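Local coordinates for endo-alpha-mannosidase (PDB 4ACY), which probably cleaves internal alpha-mannosidic bonds of mannose-containing N-glycans, as an endo-acting glycoside hydrolase of family 99, at residues F249-F254 with T297-E302; S258-W263 with D308-A313; F277-G282 with I315-S320. All blocks are in the same frame, centred on the assembly; numbering follows the deposited sequence.

All three contacts lie late in a barrel of eight parallel strands. Along the chain, segments 249-254, 258-263 and 277-282 come first and their partners follow in the same order, so the contacts interleave. Contact 1 joins the loops that follow strands 244-246 and 276-281. Contact 2 sets the loop leading into helix 263-272, and its first residue, against helix 305-316; contact 3 sets strand 276-281 against the turn after that second helix. The centres of contacts 1 and 2 are about 11 Å apart. Contacts 2 and 3 are about 8 Å apart between centres, contacts 1 and 3 about 16 Å. Together they tie neighbouring beta-alpha units, from the C-terminal ends of the strands to the outer helices.

Contact 1: F249-F254 with T297-E302; sequences FAATGF and TTRDRE
R299 reaches over to the backbone carbonyl of T252 and grips it side-on, two nitrogens on one oxygen. R299 NH2 donates to T252 O at 2.9 Å and R299 NE to the same T252 O at 3.0 Å. The oxygen sits within 1° of the guanidinium plane, at the edge of the group. NE lies in the carbonyl plane, on a lone pair, whereas NH2 is tilted 20° from that plane. The remaining nitrogen is used within its own loop: R299 NH1 donates to T298 O at 2.9 Å, from above that carbonyl's plane, and also bonds S296 O. With partners on both sides, the guanidinium has little freedom to turn.

The accepting carbonyl belongs to the central peptide of a type II beta turn from A251 to F254, closed by F254 N to A251 O at 3.1 Å, with G253 taking the positive phi. Y306 of helix 305-316 also holds this loop, its hydroxyl bonded to A250 O and T252 N.

The apolar part of the contact gathers round A251. Its CB lies 3.6 Å from T297 CG2, and R299 CG is 3.8 Å from the same A251 CB, which also lies over one face of the guanidinium, toward its rim. The chain of R299 bends at chi2 (-75°), which places CD 3.8 Å from T252 OG1. F254 crosses T297 obliquely, its CD1 4.0 Å from T297 CG2. T297 OG1, which also touches that ring, has its polar partner in N294.

Both segments belong to loops that follow barrel strands, 244-246 and 276-281. Here R299 fastens one beta-alpha loop to the next at the C-terminal face of the TIM barrel, the face where such enzymes carry their active sites.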
ATOM      1  N   PHE A 249      -2.594  -7.526   3.140  1.00 14.32           N
ATOM      2  CA  PHE A 249      -2.922  -7.396   4.565  1.00 14.58           C
ATOM      3  C   PHE A 249      -1.719  -7.589   5.478  1.00 14.54           C
ATOM      4  O   PHE A 249      -1.015  -8.575   5.367  1.00 14.74           O
ATOM      5  CB  PHE A 249      -4.068  -8.344   4.922  1.00 14.76           C
ATOM      6  CG  PHE A 249      -5.276  -8.111   4.083  1.00 15.10           C
ATOM      7  CD1 PHE A 249      -6.046  -6.959   4.273  1.00 15.25           C
ATOM      8  CD2 PHE A 249      -5.614  -8.996   3.064  1.00 15.49           C
ATOM      9  CE1 PHE A 249      -7.159  -6.697   3.471  1.00 15.81           C
ATOM     10  CE2 PHE A 249      -6.729  -8.750   2.253  1.00 15.80           C
ATOM     11  CZ  PHE A 249      -7.502  -7.601   2.458  1.00 15.70           C
ATOM     12  N   ALA A 250      -1.490  -6.626   6.370  1.00 14.44           N
ATOM     13  CA  ALA A 250      -0.294  -6.658   7.212  1.00 15.24           C
ATOM     14  C   ALA A 250      -0.455  -7.597   8.392  1.00 15.54           C
ATOM     15  O   ALA A 250       0.533  -7.934   9.047  1.00 16.69           O
ATOM     16  CB  ALA A 250       0.031  -5.283   7.712  1.00 15.00           C
ATOM     17  N   ALA A 251      -1.701  -7.975   8.693  1.00 15.64           N
ATOM     18  CA  ALA A 251      -1.969  -8.827   9.859  1.00 15.78           C
ATOM     19  C   ALA A 251      -1.841 -10.294   9.467  1.00 15.88           C
ATOM     20  O   ALA A 251      -2.601 -10.793   8.625  1.00 15.42           O
ATOM     21  CB  ALA A 251      -3.330  -8.547  10.421  1.00 15.49           C
ATOM     22  N   THR A 252      -0.855 -10.972  10.063  1.00 16.15           N
ATOM     23  CA  THR A 252      -0.587 -12.370   9.734  1.00 16.27           C
ATOM     24  C   THR A 252      -1.852 -13.188   9.973  1.00 16.88           C
ATOM     25  O   THR A 252      -2.494 -13.057  11.020  1.00 17.16           O
ATOM     26  CB  THR A 252       0.590 -12.953  10.547  1.00 16.83           C
ATOM     27  OG1 THR A 252       0.391 -12.669  11.933  1.00 16.99           O
ATOM     28  CG2 THR A 252       1.897 -12.338  10.103  1.00 17.29           C
ATOM     29  N   GLY A 253      -2.227 -13.982   8.971  1.00 16.54           N
ATOM     30  CA  GLY A 253      -3.362 -14.898   9.080  1.00 16.65           C
ATOM     31  C   GLY A 253      -4.718 -14.279   8.824  1.00 16.61           C
ATOM     32  O   GLY A 253      -5.720 -14.987   8.825  1.00 16.93           O
ATOM     33  N   PHE A 254      -4.773 -12.965   8.593  1.00 16.40           N
ATOM     34  CA  PHE A 254      -6.054 -12.353   8.267  1.00 16.35           C
ATOM     35  C   PHE A 254      -6.687 -13.033   7.050  1.00 16.41           C
ATOM     36  O   PHE A 254      -7.910 -13.205   6.998  1.00 16.51           O
ATOM     37  CB  PHE A 254      -5.931 -10.851   8.034  1.00 16.05           C
ATOM     38  CG  PHE A 254      -7.239 -10.199   7.718  1.00 15.66           C
ATOM     39  CD1 PHE A 254      -8.282 -10.215   8.654  1.00 15.58           C
ATOM     40  CD2 PHE A 254      -7.450  -9.619   6.474  1.00 15.37           C
ATOM     41  CE1 PHE A 254      -9.531  -9.626   8.344  1.00 15.54           C
ATOM     42  CE2 PHE A 254      -8.672  -9.023   6.156  1.00 15.79           C
ATOM     43  CZ  PHE A 254      -9.718  -9.029   7.098  1.00 15.57           C
ATOM     44  N   THR A 297      -8.041  -8.747  14.714  1.00 16.08           N
ATOM     45  CA  THR A 297      -7.061  -8.495  13.655  1.00 16.12           C
ATOM     46  C   THR A 297      -5.802  -7.791  14.227  1.00 16.16           C
ATOM     47  O   THR A 297      -4.750  -7.756  13.591  1.00 16.34           O
ATOM     48  CB  THR A 297      -7.669  -7.650  12.518  1.00 15.96           C
ATOM     49  OG1 THR A 297      -8.915  -8.225  12.085  1.00 16.19           O
ATOM     50  CG2 THR A 297      -6.728  -7.593  11.305  1.00 16.03           C
ATOM     51  N   THR A 298      -5.911  -7.258  15.439  1.00 15.56           N
ATOM     52  CA  THR A 298      -4.775  -6.579  16.070  1.00 15.81           C
ATOM     53  C   THR A 298      -3.537  -7.490  16.141  1.00 15.85           C
ATOM     54  O   THR A 298      -3.629  -8.668  16.506  1.00 16.28           O
ATOM     55  CB  THR A 298      -5.143  -6.065  17.474  1.00 15.62           C
ATOM     56  OG1 THR A 298      -6.156  -5.047  17.366  1.00 16.37           O
ATOM     57  CG2 THR A 298      -3.902  -5.474  18.196  1.00 15.96           C
ATOM     58  N   ARG A 299      -2.386  -6.951  15.763  1.00 16.06           N
ATOM     59  CA  ARG A 299      -1.122  -7.673  15.897  1.00 16.51           C
ATOM     60  C   ARG A 299      -0.129  -6.722  16.543  1.00 17.18           C
ATOM     61  O   ARG A 299       0.204  -5.703  15.951  1.00 16.72           O
ATOM     62  CB  ARG A 299      -0.604  -8.133  14.518  1.00 16.79           C
ATOM     63  CG  ARG A 299      -1.544  -9.066  13.744  1.00 16.97           C
ATOM     64  CD  ARG A 299      -1.581 -10.500  14.284  1.00 17.30           C
ATOM     65  NE  ARG A 299      -2.480 -11.306  13.449  1.00 17.11           N
ATOM     66  CZ  ARG A 299      -3.794 -11.433  13.654  1.00 17.11           C
ATOM     67  NH1 ARG A 299      -4.373 -10.844  14.692  1.00 16.86           N
ATOM     68  NH2 ARG A 299      -4.529 -12.169  12.821  1.00 17.38           N
ATOM     69  N   ASP A 300       0.326  -7.035  17.766  1.00 17.86           N
ATOM     70  CA  ASP A 300       1.279  -6.149  18.465  1.00 18.80           C
ATOM     71  C   ASP A 300       2.636  -6.101  17.762  1.00 18.35           C
ATOM     72  O   ASP A 300       3.088  -7.092  17.201  1.00 17.86           O
ATOM     73  CB  ASP A 300       1.515  -6.587  19.914  1.00 20.50           C
ATOM     74  CG  ASP A 300       0.255  -6.593  20.761  1.00 22.14           C
ATOM     75  OD1 ASP A 300      -0.753  -5.915  20.434  1.00 22.29           O
ATOM     76  OD2 ASP A 300       0.299  -7.298  21.798  1.00 23.66           O
ATOM     77  N   ARG A 301       3.291  -4.946  17.812  1.00 18.51           N
ATOM     78  CA  ARG A 301       4.585  -4.790  17.140  1.00 18.65           C
ATOM     79  C   ARG A 301       5.735  -5.505  17.857  1.00 19.43           C
ATOM     80  O   ARG A 301       6.733  -5.846  17.221  1.00 19.52           O
ATOM     81  CB  ARG A 301       4.922  -3.314  16.935  1.00 18.03           C
ATOM     82  CG  ARG A 301       3.885  -2.583  16.100  1.00 17.46           C
ATOM     83  CD  ARG A 301       4.498  -1.414  15.363  1.00 17.27           C
ATOM     84  NE  ARG A 301       3.497  -0.825  14.482  1.00 16.86           N
ATOM     85  CZ  ARG A 301       3.746   0.057  13.515  1.00 16.74           C
ATOM     86  NH1 ARG A 301       4.988   0.506  13.290  1.00 16.25           N
ATOM     87  NH2 ARG A 301       2.744   0.504  12.770  1.00 16.23           N
ATOM     88  N   GLU A 302       5.571  -5.725  19.168  1.00 20.19           N
ATOM     89  CA  GLU A 302       6.589  -6.382  20.002  0.50 20.89           C
ATOM     90  C   GLU A 302       7.994  -5.812  19.757  1.00 20.78           C
ATOM     91  O   GLU A 302       8.942  -6.543  19.459  1.00 19.94           O
ATOM     92  CB  GLU A 302       6.558  -7.908  19.825  0.50 21.57           C
ATOM     93  CG  GLU A 302       5.212  -8.570  20.162  0.50 22.25           C
ATOM     94  CD  GLU A 302       4.930  -8.658  21.658  0.50 22.69           C
ATOM     95  OE1 GLU A 302       5.694  -8.079  22.460  0.50 22.99           O
ATOM     96  OE2 GLU A 302       3.933  -9.317  22.030  0.50 23.07           O
TER

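Contact 2: S258-W263 with D308-A313; sequences STPANW and DDMYKA
Two neighbouring helices of the barrel's outer layer meet where W263, at the start of helix 263-272, and P260 just before it lean on M310 and A313 of helix 305-316. The indole presents its edge to the helix backbone: W263 CZ3 comes to 3.5 Å from M310 O, and A313 C lies at the rim of the ring, near its plane. M310, a selenomethionine introduced for the derivative, crosses the indole at about a right angle. With CG anti to the backbone N (chi1 -162°) and the chain extended beyond, it places CG and CE each 3.8 Å from W263 CH2. In the TIM barrel these two helices flank strand 276-281, and W263 also touches P279 and V281 of that strand.

P260 CB meets A313 CB at 3.7 Å. The chain folds back so that P260 CA stands 3.6 Å over the centre of the W263 ring, while W263 NE1 bonds A257 O. An alanine at W263 removes the NE1 donor, and would probably leave A257 O without its mate and a gap beside M310 and P260. A313 CB, 4.0 Å from W263 CE3, touches both the proline and the indole.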
ATOM      1  N   SER A 258      -2.105 -13.884   3.355  1.00 18.16           N
ATOM      2  CA  SER A 258      -1.297 -13.056   4.263  1.00 18.81           C
ATOM      3  C   SER A 258      -0.830 -13.851   5.468  1.00 19.24           C
ATOM      4  O   SER A 258      -0.579 -13.296   6.531  1.00 19.66           O
ATOM      5  CB  SER A 258      -2.043 -11.793   4.703  1.00 18.59           C
ATOM      6  OG  SER A 258      -3.218 -12.115   5.425  1.00 18.86           O
ATOM      7  N   THR A 259      -0.726 -15.163   5.275  1.00 19.30           N
ATOM      8  CA  THR A 259      -0.139 -16.070   6.243  1.00 19.67           C
ATOM      9  C   THR A 259       1.263 -16.433   5.723  1.00 19.16           C
ATOM     10  O   THR A 259       1.372 -17.151   4.726  1.00 18.88           O
ATOM     11  CB  THR A 259      -0.996 -17.340   6.355  1.00 20.15           C
ATOM     12  OG1 THR A 259      -2.351 -16.991   6.699  1.00 19.71           O
ATOM     13  CG2 THR A 259      -0.420 -18.274   7.379  1.00 20.60           C
ATOM     14  N   PRO A 260       2.330 -15.914   6.371  1.00 19.24           N
ATOM     15  CA  PRO A 260       3.687 -16.076   5.812  1.00 19.58           C
ATOM     16  C   PRO A 260       4.157 -17.515   5.596  1.00 20.01           C
ATOM     17  O   PRO A 260       4.983 -17.765   4.711  1.00 19.65           O
ATOM     18  CB  PRO A 260       4.573 -15.353   6.826  1.00 19.48           C
ATOM     19  CG  PRO A 260       3.680 -14.238   7.327  1.00 19.56           C
ATOM     20  CD  PRO A 260       2.298 -14.870   7.419  1.00 19.33           C
ATOM     21  N   ALA A 261       3.620 -18.448   6.378  1.00 21.05           N
ATOM     22  CA  ALA A 261       3.934 -19.870   6.203  1.00 21.38           C
ATOM     23  C   ALA A 261       3.633 -20.364   4.795  1.00 21.61           C
ATOM     24  O   ALA A 261       4.218 -21.357   4.352  1.00 21.86           O
ATOM     25  CB  ALA A 261       3.175 -20.715   7.223  1.00 22.16           C
ATOM     26  N   ASN A 262       2.728 -19.679   4.092  1.00 20.71           N
ATOM     27  CA  ASN A 262       2.334 -20.082   2.743  1.00 20.47           C
ATOM     28  C   ASN A 262       3.148 -19.418   1.635  1.00 20.06           C
ATOM     29  O   ASN A 262       2.972 -19.744   0.465  1.00 19.91           O
ATOM     30  CB  ASN A 262       0.846 -19.821   2.504  1.00 20.75           C
ATOM     31  CG  ASN A 262      -0.033 -20.618   3.449  1.00 20.90           C
ATOM     32  OD1 ASN A 262       0.252 -21.782   3.722  1.00 21.12           O
ATOM     33  ND2 ASN A 262      -1.091 -19.990   3.973  1.00 21.17           N
ATOM     34  N   TRP A 263       4.027 -18.497   2.010  1.00 19.38           N
ATOM     35  CA  TRP A 263       4.754 -17.696   1.024  1.00 19.48           C
ATOM     36  C   TRP A 263       5.738 -18.471   0.134  1.00 19.83           C
ATOM     37  O   TRP A 263       5.793 -18.230  -1.071  1.00 20.24           O
ATOM     38  CB  TRP A 263       5.403 -16.480   1.680  1.00 18.47           C
ATOM     39  CG  TRP A 263       4.382 -15.444   2.109  1.00 17.91           C
ATOM     40  CD1 TRP A 263       3.053 -15.432   1.812  1.00 17.82           C
ATOM     41  CD2 TRP A 263       4.637 -14.255   2.864  1.00 17.71           C
ATOM     42  NE1 TRP A 263       2.452 -14.317   2.356  1.00 18.01           N
ATOM     43  CE2 TRP A 263       3.405 -13.571   2.999  1.00 17.92           C
ATOM     44  CE3 TRP A 263       5.784 -13.699   3.437  1.00 17.88           C
ATOM     45  CZ2 TRP A 263       3.286 -12.349   3.699  1.00 18.01           C
ATOM     46  CZ3 TRP A 263       5.667 -12.485   4.146  1.00 17.95           C
ATOM     47  CH2 TRP A 263       4.427 -11.824   4.251  1.00 18.36           C
ATOM     48  N   ASP A 308      10.262  -7.848  11.915  1.00 17.53           N
ATOM     49  CA  ASP A 308      11.395  -8.738  11.616  1.00 18.19           C
ATOM     50  C   ASP A 308      10.954 -10.101  11.124  1.00 18.16           C
ATOM     51  O   ASP A 308      11.463 -10.595  10.122  1.00 17.93           O
ATOM     52  CB  ASP A 308      12.281  -8.947  12.846  1.00 19.03           C
ATOM     53  CG  ASP A 308      13.087  -7.732  13.220  1.00 19.77           C
ATOM     54  OD1 ASP A 308      13.087  -6.705  12.491  1.00 20.48           O
ATOM     55  OD2 ASP A 308      13.721  -7.802  14.300  1.00 20.23           O
ATOM     56  N   ASP A 309      10.035 -10.734  11.847  1.00 18.46           N
ATOM     57  CA  ASP A 309       9.574 -12.073  11.474  1.00 19.18           C
ATOM     58  C   ASP A 309       8.910 -12.089  10.091  1.00 18.53           C
ATOM     59  O   ASP A 309       9.152 -12.986   9.263  1.00 18.42           O
ATOM     60  CB  ASP A 309       8.597 -12.620  12.529  1.00 20.28           C
ATOM     61  CG  ASP A 309       9.281 -13.012  13.848  1.00 21.35           C
ATOM     62  OD1 ASP A 309      10.518 -13.177  13.897  1.00 22.26           O
ATOM     63  OD2 ASP A 309       8.567 -13.191  14.856  1.00 22.27           O
HETATM   64  N   MSE A 310       8.071 -11.087   9.844  1.00 18.05           N
HETATM   65  CA  MSE A 310       7.314 -11.038   8.598  1.00 17.39           C
HETATM   66  C   MSE A 310       8.229 -10.717   7.409  1.00 17.70           C
HETATM   67  O   MSE A 310       8.109 -11.330   6.342  1.00 17.27           O
HETATM   68  CB  MSE A 310       6.165 -10.026   8.688  1.00 17.04           C
HETATM   69  CG  MSE A 310       5.102 -10.233   7.621  1.00 17.08           C
HETATM   70 SE   MSE A 310       3.489  -9.269   8.082  1.00 16.82          SE
HETATM   71  CE  MSE A 310       2.252 -10.133   6.851  1.00 16.93           C
ATOM     72  N   TYR A 311       9.136  -9.763   7.601  1.00 17.74           N
ATOM     73  CA  TYR A 311      10.041  -9.370   6.518  1.00 18.82           C
ATOM     74  C   TYR A 311      10.983 -10.527   6.177  1.00 19.67           C
ATOM     75  O   TYR A 311      11.203 -10.822   5.005  1.00 19.94           O
ATOM     76  CB  TYR A 311      10.814  -8.098   6.885  1.00 18.04           C
ATOM     77  CG  TYR A 311      10.997  -7.106   5.748  1.00 17.84           C
ATOM     78  CD1 TYR A 311      11.554  -7.502   4.526  1.00 18.01           C
ATOM     79  CD2 TYR A 311      10.643  -5.761   5.909  1.00 17.99           C
ATOM     80  CE1 TYR A 311      11.748  -6.581   3.486  1.00 17.81           C
ATOM     81  CE2 TYR A 311      10.828  -4.827   4.870  1.00 17.79           C
ATOM     82  CZ  TYR A 311      11.375  -5.259   3.660  1.00 18.03           C
ATOM     83  OH  TYR A 311      11.575  -4.387   2.611  1.00 18.35           O
ATOM     84  N   LYS A 312      11.497 -11.202   7.205  1.00 20.92           N
ATOM     85  CA  LYS A 312      12.353 -12.370   6.990  1.00 21.64           C
ATOM     86  C   LYS A 312      11.629 -13.444   6.182  1.00 20.59           C
ATOM     87  O   LYS A 312      12.202 -14.012   5.252  1.00 20.53           O
ATOM     88  CB  LYS A 312      12.875 -12.936   8.320  1.00 23.22           C
ATOM     89  CG  LYS A 312      13.831 -14.149   8.174  1.00 25.73           C
ATOM     90  CD  LYS A 312      15.063 -13.823   7.311  1.00 27.11           C
ATOM     91  CE  LYS A 312      16.234 -14.758   7.618  1.00 28.64           C
ATOM     92  NZ  LYS A 312      17.309 -14.606   6.588  1.00 30.49           N
ATOM     93  N   ALA A 313      10.368 -13.708   6.519  1.00 20.02           N
ATOM     94  CA  ALA A 313       9.548 -14.663   5.754  1.00 19.67           C
ATOM     95  C   ALA A 313       9.403 -14.254   4.278  1.00 19.41           C
ATOM     96  O   ALA A 313       9.466 -15.099   3.386  1.00 18.69           O
ATOM     97  CB  ALA A 313       8.179 -14.828   6.392  1.00 19.87           C
TER

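Contact 3: F277-G282 with I315-S320; sequences FIPSVG and IESGAS
F277 holds CG anti to its backbone N (chi1 169°), and S317 turns OG in between its own backbone N and carbonyl carbon (chi1 74°). F277 CE2 lies 3.9 Å from S317 OG. The hydroxyl is already committed on its own side of the contact. It accepts from A319 N, with N to OG 3.2 Å and an N-H...O angle of 160°, which makes an ST turn, and it also bonds A314 O one turn back in the helix. G318, between S317 and A319, has left the helix at backbone angles where a CB would be jammed against the carbonyl O of S317, which calls for glycine.

The ST turn presents A319 to the strand. A319 CB packs against P279 CD at 3.5 Å, tighter than the usual carbon contact, and lies 4.0 Å from F277 CD2. P279 CD in turn stands over the centre of the F277 ring, so A319 CB touches both the proline and the ring it covers. The same A319 CB is 3.7 Å from F277 O. Elsewhere the F277 ring meets W263 edge-to-face and touches M266, Q267 and A270 of helix 263-272.

Polar backbone groups are linked less directly. F277 O and S320 N are 4.5 Å apart, and a water bridges them: it donates to F277 O at 2.8 Å and accepts from S320 N, also at 2.8 Å. Here the chain leaves helix 305-316 for strand 322-324, the return half of the beta-alpha-beta crossover that begins with strand 276-281.

The chemistry therefore divides in two: mostly apolar contact, with one hydroxyl beside the F277 ring, joins the side chains, while a water satisfies F277 O and S320 N, which do not bond each other.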
ATOM      1  N   PHE A 277       5.044 -12.981  -7.822  1.00 18.82           N
ATOM      2  CA  PHE A 277       4.536 -12.968  -6.449  1.00 18.17           C
ATOM      3  C   PHE A 277       5.135 -11.783  -5.705  1.00 17.66           C
ATOM      4  O   PHE A 277       6.368 -11.648  -5.611  1.00 17.82           O
ATOM      5  CB  PHE A 277       4.908 -14.284  -5.760  1.00 18.07           C
ATOM      6  CG  PHE A 277       4.673 -14.315  -4.268  1.00 17.98           C
ATOM      7  CD1 PHE A 277       3.517 -13.767  -3.686  1.00 17.81           C
ATOM      8  CD2 PHE A 277       5.607 -14.935  -3.441  1.00 17.96           C
ATOM      9  CE1 PHE A 277       3.324 -13.844  -2.307  1.00 17.89           C
ATOM     10  CE2 PHE A 277       5.420 -15.021  -2.078  1.00 17.93           C
ATOM     11  CZ  PHE A 277       4.271 -14.479  -1.505  1.00 17.84           C
ATOM     12  N   ILE A 278       4.266 -10.928  -5.165  1.00 16.97           N
ATOM     13  CA  ILE A 278       4.741  -9.780  -4.389  1.00 16.52           C
ATOM     14  C   ILE A 278       4.122  -9.837  -2.989  1.00 16.46           C
ATOM     15  O   ILE A 278       3.027  -9.324  -2.783  1.00 17.04           O
ATOM     16  CB  ILE A 278       4.414  -8.418  -5.096  1.00 16.10           C
ATOM     17  CG1 ILE A 278       4.854  -8.465  -6.576  1.00 16.16           C
ATOM     18  CG2 ILE A 278       5.050  -7.251  -4.310  1.00 16.45           C
ATOM     19  CD1 ILE A 278       4.695  -7.135  -7.288  1.00 16.14           C
ATOM     20  N   PRO A 279       4.807 -10.486  -2.025  1.00 16.14           N
ATOM     21  CA  PRO A 279       4.252 -10.538  -0.671  1.00 15.67           C
ATOM     22  C   PRO A 279       4.173  -9.129  -0.098  1.00 15.64           C
ATOM     23  O   PRO A 279       4.949  -8.248  -0.503  1.00 15.57           O
ATOM     24  CB  PRO A 279       5.280 -11.356   0.112  1.00 16.00           C
ATOM     25  CG  PRO A 279       6.569 -11.230  -0.691  1.00 15.78           C
ATOM     26  CD  PRO A 279       6.117 -11.152  -2.123  1.00 15.92           C
ATOM     27  N   SER A 280       3.230  -8.924   0.818  1.00 15.18           N
ATOM     28  CA  SER A 280       3.135  -7.670   1.545  1.00 15.36           C
ATOM     29  C   SER A 280       3.488  -7.867   3.009  1.00 15.20           C
ATOM     30  O   SER A 280       2.937  -8.747   3.680  1.00 14.78           O
ATOM     31  CB  SER A 280       1.739  -7.052   1.410  1.00 15.31           C
ATOM     32  OG  SER A 280       1.381  -6.885   0.044  1.00 15.41           O
ATOM     33  N   VAL A 281       4.441  -7.059   3.469  1.00 14.81           N
ATOM     34  CA  VAL A 281       4.947  -7.109   4.844  1.00 14.94           C
ATOM     35  C   VAL A 281       4.576  -5.854   5.598  1.00 14.34           C
ATOM     36  O   VAL A 281       4.653  -4.747   5.051  1.00 13.66           O
ATOM     37  CB  VAL A 281       6.503  -7.252   4.842  1.00 15.38           C
ATOM     38  CG1 VAL A 281       7.080  -7.220   6.263  1.00 17.00           C
ATOM     39  CG2 VAL A 281       6.897  -8.537   4.111  1.00 15.77           C
ATOM     40  N   GLY A 282       4.185  -6.019   6.862  1.00 14.18           N
ATOM     41  CA  GLY A 282       3.878  -4.885   7.721  1.00 14.45           C
ATOM     42  C   GLY A 282       4.451  -5.018   9.129  1.00 14.68           C
ATOM     43  O   GLY A 282       4.801  -6.123   9.552  1.00 14.38           O
ATOM     44  N   ILE A 315      11.511 -12.376   2.499  1.00 19.64           N
ATOM     45  CA  ILE A 315      12.808 -12.561   1.838  1.00 20.54           C
ATOM     46  C   ILE A 315      13.057 -14.047   1.575  1.00 21.32           C
ATOM     47  O   ILE A 315      13.440 -14.431   0.465  1.00 21.11           O
ATOM     48  CB  ILE A 315      13.955 -11.940   2.661  1.00 20.36           C
ATOM     49  CG1 ILE A 315      13.826 -10.406   2.682  1.00 20.16           C
ATOM     50  CG2 ILE A 315      15.332 -12.358   2.103  1.00 20.57           C
ATOM     51  CD1 ILE A 315      14.689  -9.750   3.736  1.00 20.94           C
ATOM     52  N   GLU A 316      12.810 -14.873   2.592  1.00 22.91           N
ATOM     53  CA  GLU A 316      13.043 -16.320   2.498  1.00 23.64           C
ATOM     54  C   GLU A 316      12.137 -17.037   1.496  1.00 23.06           C
ATOM     55  O   GLU A 316      12.455 -18.143   1.052  1.00 22.45           O
ATOM     56  CB  GLU A 316      12.933 -16.977   3.880  1.00 25.58           C
ATOM     57  CG  GLU A 316      14.150 -16.771   4.751  1.00 28.17           C
ATOM     58  CD  GLU A 316      14.060 -17.488   6.090  1.00 30.60           C
ATOM     59  OE1 GLU A 316      13.009 -18.106   6.392  1.00 32.66           O
ATOM     60  OE2 GLU A 316      15.054 -17.433   6.852  1.00 32.59           O
ATOM     61  N   SER A 317      11.011 -16.423   1.144  1.00 22.08           N
ATOM     62  CA  SER A 317      10.104 -17.013   0.158  1.00 21.83           C
ATOM     63  C   SER A 317      10.756 -17.112  -1.218  1.00 22.10           C
ATOM     64  O   SER A 317      10.345 -17.932  -2.040  1.00 22.34           O
ATOM     65  CB  SER A 317       8.817 -16.196   0.048  1.00 21.85           C
ATOM     66  OG  SER A 317       9.045 -14.985  -0.659  1.00 21.33           O
ATOM     67  N   GLY A 318      11.750 -16.252  -1.466  1.00 22.49           N
ATOM     68  CA  GLY A 318      12.397 -16.161  -2.778  1.00 21.51           C
ATOM     69  C   GLY A 318      11.734 -15.177  -3.745  1.00 21.82           C
ATOM     70  O   GLY A 318      12.138 -15.078  -4.906  1.00 21.52           O
ATOM     71  N   ALA A 319      10.721 -14.446  -3.272  1.00 21.05           N
ATOM     72  CA  ALA A 319      10.057 -13.418  -4.083  1.00 20.97           C
ATOM     73  C   ALA A 319      11.075 -12.397  -4.571  1.00 20.83           C
ATOM     74  O   ALA A 319      12.063 -12.118  -3.879  1.00 21.40           O
ATOM     75  CB  ALA A 319       8.973 -12.726  -3.283  1.00 20.63           C
ATOM     76  N   SER A 320      10.831 -11.864  -5.762  1.00 20.74           N
ATOM     77  CA  SER A 320      11.722 -10.877  -6.402  1.00 20.62           C
ATOM     78  C   SER A 320      11.372  -9.434  -6.035  1.00 19.40           C
ATOM     79  O   SER A 320      12.174  -8.517  -6.252  1.00 18.83           O
ATOM     80  CB  SER A 320      11.680 -11.030  -7.931  1.00 22.20           C
ATOM     81  OG  SER A 320      12.197 -12.290  -8.341  1.00 24.06           O
TER
HETATM   82  O   HOH W   1       8.522 -11.950  -7.327  1.00 21.79           O